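Local coordinates for protein trehalose-6-phosphate phosphatase (Candida albicans, PDB 5DXI) that belongs to the phosphatases of the HAD superfamily and holds a magnesium ion and a beryllium trifluoride ion together in one site, at residues 11-16 with 227-232. Sequence-based numbering, arbitrary orientation.
Sequences PLLLNN and FMLCLG
The carbonyl oxygen of Leu-13 faces the edge of the Phe-227 ring, 3.6 Å from its CE1 and near the ring plane, where weakly positive aromatic hydrogens probably make a mildly favourable neighbour for it. Asn-16 meets the same edge one position further round: its CB lies there in the plane of the ring, 4.0 Å from CD1 of Phe-227. With CG anti to the backbone N (chi1 -160°), Asn-16 carries its amide obliquely to the ring edge at CD1, amide and ring planes being turned 31° apart. The modelled approach of its ND2 to CD1 of Phe-227, 3.0 Å, is tight for a nitrogen beside a ring hydrogen, and its detail is doubtful.

Leu-13 extends the contact along the strand through apolar packing, splitting its two methyls between two partners. Its CD1 meets the far end of the phenyl group, 3.7 Å from CZ of Phe-227, while its CD2 stands 4.0 Å from CD2 of Leu-229. The isobutyl group runs roughly at right angles to both side chains. Phe-227, its own CG anti to the backbone N (chi1 180°), projects from the strand far enough to reach the helix; the axes of segments 11-16 and 227-232 approach to 10.0 Å. All four touching residues are buried.

The contact packs an N-terminal helix onto one face of the parallel part of the mixed central sheet in the Rossmann-like HAD core. Strand 227-232 hydrogen-bonds between strands 23-27 and 266-271 and leads directly into the magnesium ligand Asp-233. Tyr-267 touches both Leu-13 and Asn-16. Beside helix 10-19, helix 287-298 meets Leu-13 through Thr-293 and Leu-229 through Leu-294, whereas Met-228 and Cys-230 pack on helix 235-253 across the other face of the sheet.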
ATOM      1  N   PRO A  11      22.558   3.495  -1.282  1.00 41.68           N
ATOM      2  CA  PRO A  11      23.485   4.084  -0.297  1.00 35.63           C
ATOM      3  C   PRO A  11      22.973   5.350   0.382  1.00 40.67           C
ATOM      4  O   PRO A  11      23.180   5.506   1.591  1.00 39.65           O
ATOM      5  CB  PRO A  11      24.732   4.375  -1.133  1.00 39.03           C
ATOM      6  CG  PRO A  11      24.713   3.283  -2.166  1.00 40.43           C
ATOM      7  CD  PRO A  11      23.256   3.161  -2.542  1.00 35.87           C
ATOM      8  N   LEU A  12      22.326   6.235  -0.376  1.00 35.80           N
ATOM      9  CA  LEU A  12      21.716   7.428   0.201  1.00 38.90           C
ATOM     10  C   LEU A  12      20.605   7.038   1.179  1.00 34.97           C
ATOM     11  O   LEU A  12      20.501   7.607   2.264  1.00 36.22           O
ATOM     12  CB  LEU A  12      21.155   8.351  -0.896  1.00 34.81           C
ATOM     13  CG  LEU A  12      20.279   9.517  -0.405  1.00 38.37           C
ATOM     14  CD1 LEU A  12      21.037  10.393   0.572  1.00 43.72           C
ATOM     15  CD2 LEU A  12      19.730  10.364  -1.551  1.00 41.80           C
ATOM     16  N   LEU A  13      19.770   6.082   0.784  1.00 35.26           N
ATOM     17  CA  LEU A  13      18.678   5.649   1.656  1.00 36.27           C
ATOM     18  C   LEU A  13      19.264   5.190   2.991  1.00 36.90           C
ATOM     19  O   LEU A  13      18.781   5.579   4.066  1.00 37.21           O
ATOM     20  CB  LEU A  13      17.848   4.531   1.010  1.00 34.09           C
ATOM     21  CG  LEU A  13      16.597   4.137   1.805  1.00 32.18           C
ATOM     22  CD1 LEU A  13      15.555   5.261   1.754  1.00 30.37           C
ATOM     23  CD2 LEU A  13      16.012   2.860   1.275  1.00 30.46           C
ATOM     24  N   LEU A  14      20.337   4.404   2.900  1.00 35.79           N
ATOM     25  CA  LEU A  14      21.017   3.872   4.078  1.00 38.92           C
ATOM     26  C   LEU A  14      21.564   5.006   4.936  1.00 41.61           C
ATOM     27  O   LEU A  14      21.416   5.001   6.157  1.00 42.52           O
ATOM     28  CB  LEU A  14      22.149   2.927   3.654  1.00 41.49           C
ATOM     29  CG  LEU A  14      22.991   2.245   4.743  1.00 41.74           C
ATOM     30  CD1 LEU A  14      22.129   1.414   5.690  1.00 43.62           C
ATOM     31  CD2 LEU A  14      24.078   1.383   4.111  1.00 44.49           C
ATOM     32  N   ASN A  15      22.183   5.994   4.292  1.00 39.79           N
ATOM     33  CA  ASN A  15      22.729   7.126   5.029  1.00 40.53           C
ATOM     34  C   ASN A  15      21.660   7.935   5.746  1.00 42.42           C
ATOM     35  O   ASN A  15      21.850   8.341   6.896  1.00 46.42           O
ATOM     36  CB  ASN A  15      23.547   8.022   4.100  1.00 44.57           C
ATOM     37  CG  ASN A  15      24.892   7.405   3.764  1.00 51.95           C
ATOM     38  OD1 ASN A  15      25.445   6.648   4.571  1.00 51.25           O
ATOM     39  ND2 ASN A  15      25.424   7.714   2.582  1.00 47.93           N
ATOM     40  N   ASN A  16      20.540   8.179   5.075  1.00 39.66           N
ATOM     41  CA  ASN A  16      19.467   8.953   5.684  1.00 40.12           C
ATOM     42  C   ASN A  16      18.878   8.147   6.853  1.00 40.67           C
ATOM     43  O   ASN A  16      18.537   8.715   7.894  1.00 42.31           O
ATOM     44  CB  ASN A  16      18.381   9.283   4.658  1.00 39.45           C
ATOM     45  CG  ASN A  16      17.497  10.457   5.077  1.00 42.24           C
ATOM     46  OD1 ASN A  16      17.748  11.593   4.709  1.00 50.04           O
ATOM     47  ND2 ASN A  16      16.491  10.185   5.885  1.00 50.79           N
ATOM     48  N   PHE A 227      12.371  10.301   8.683  1.00 39.72           N
ATOM     49  CA  PHE A 227      12.701   9.295   7.682  1.00 36.32           C
ATOM     50  C   PHE A 227      11.438   8.504   7.376  1.00 37.89           C
ATOM     51  O   PHE A 227      10.869   7.866   8.267  1.00 35.97           O
ATOM     52  CB  PHE A 227      13.806   8.359   8.186  1.00 36.13           C
ATOM     53  CG  PHE A 227      14.194   7.282   7.210  1.00 35.73           C
ATOM     54  CD1 PHE A 227      15.259   7.465   6.344  1.00 39.01           C
ATOM     55  CD2 PHE A 227      13.507   6.084   7.165  1.00 36.40           C
ATOM     56  CE1 PHE A 227      15.630   6.471   5.445  1.00 35.05           C
ATOM     57  CE2 PHE A 227      13.868   5.087   6.270  1.00 36.02           C
ATOM     58  CZ  PHE A 227      14.930   5.279   5.409  1.00 36.36           C
ATOM     59  N   MET A 228      10.990   8.559   6.131  1.00 33.43           N
ATOM     60  CA  MET A 228       9.808   7.822   5.714  1.00 30.98           C
ATOM     61  C   MET A 228      10.114   7.013   4.460  1.00 32.08           C
ATOM     62  O   MET A 228      10.473   7.573   3.417  1.00 32.65           O
ATOM     63  CB  MET A 228       8.628   8.778   5.469  1.00 34.24           C
ATOM     64  CG  MET A 228       8.056   9.431   6.728  1.00 29.57           C
ATOM     65  SD  MET A 228       7.839  11.221   6.579  1.00 35.04           S
ATOM     66  CE  MET A 228       9.550  11.758   6.676  1.00 35.83           C
ATOM     67  N   LEU A 229       9.989   5.694   4.558  1.00 29.22           N
ATOM     68  CA  LEU A 229      10.205   4.841   3.394  1.00 30.16           C
ATOM     69  C   LEU A 229       8.906   4.132   3.055  1.00 28.54           C
ATOM     70  O   LEU A 229       8.335   3.409   3.883  1.00 29.67           O
ATOM     71  CB  LEU A 229      11.320   3.828   3.636  1.00 29.17           C
ATOM     72  CG  LEU A 229      11.498   2.759   2.558  1.00 26.54           C
ATOM     73  CD1 LEU A 229      11.842   3.407   1.206  1.00 25.80           C
ATOM     74  CD2 LEU A 229      12.576   1.740   2.961  1.00 24.66           C
ATOM     75  N   CYS A 230       8.439   4.355   1.836  1.00 26.27           N
ATOM     76  CA  CYS A 230       7.144   3.844   1.416  1.00 28.94           C
ATOM     77  C   CYS A 230       7.289   3.063   0.121  1.00 27.34           C
ATOM     78  O   CYS A 230       7.807   3.590  -0.873  1.00 27.04           O
ATOM     79  CB  CYS A 230       6.158   4.997   1.240  1.00 30.17           C
ATOM     80  SG  CYS A 230       4.515   4.566   0.623  1.00 28.98           S
ATOM     81  N   LEU A 231       6.827   1.813   0.133  1.00 24.25           N
ATOM     82  CA  LEU A 231       6.956   0.924  -1.014  1.00 24.54           C
ATOM     83  C   LEU A 231       5.614   0.355  -1.459  1.00 24.52           C
ATOM     84  O   LEU A 231       4.808  -0.066  -0.621  1.00 23.70           O
ATOM     85  CB  LEU A 231       7.911  -0.227  -0.691  1.00 27.38           C
ATOM     86  CG  LEU A 231       9.364   0.189  -0.441  1.00 30.55           C
ATOM     87  CD1 LEU A 231       9.945  -0.641   0.705  1.00 27.97           C
ATOM     88  CD2 LEU A 231      10.206   0.055  -1.722  1.00 27.31           C
ATOM     89  N   GLY A 232       5.383   0.337  -2.772  1.00 20.93           N
ATOM     90  CA  GLY A 232       4.178  -0.259  -3.330  1.00 24.02           C
ATOM     91  C   GLY A 232       4.272  -0.512  -4.827  1.00 25.83           C
ATOM     92  O   GLY A 232       5.120   0.053  -5.514  1.00 26.81           O
TER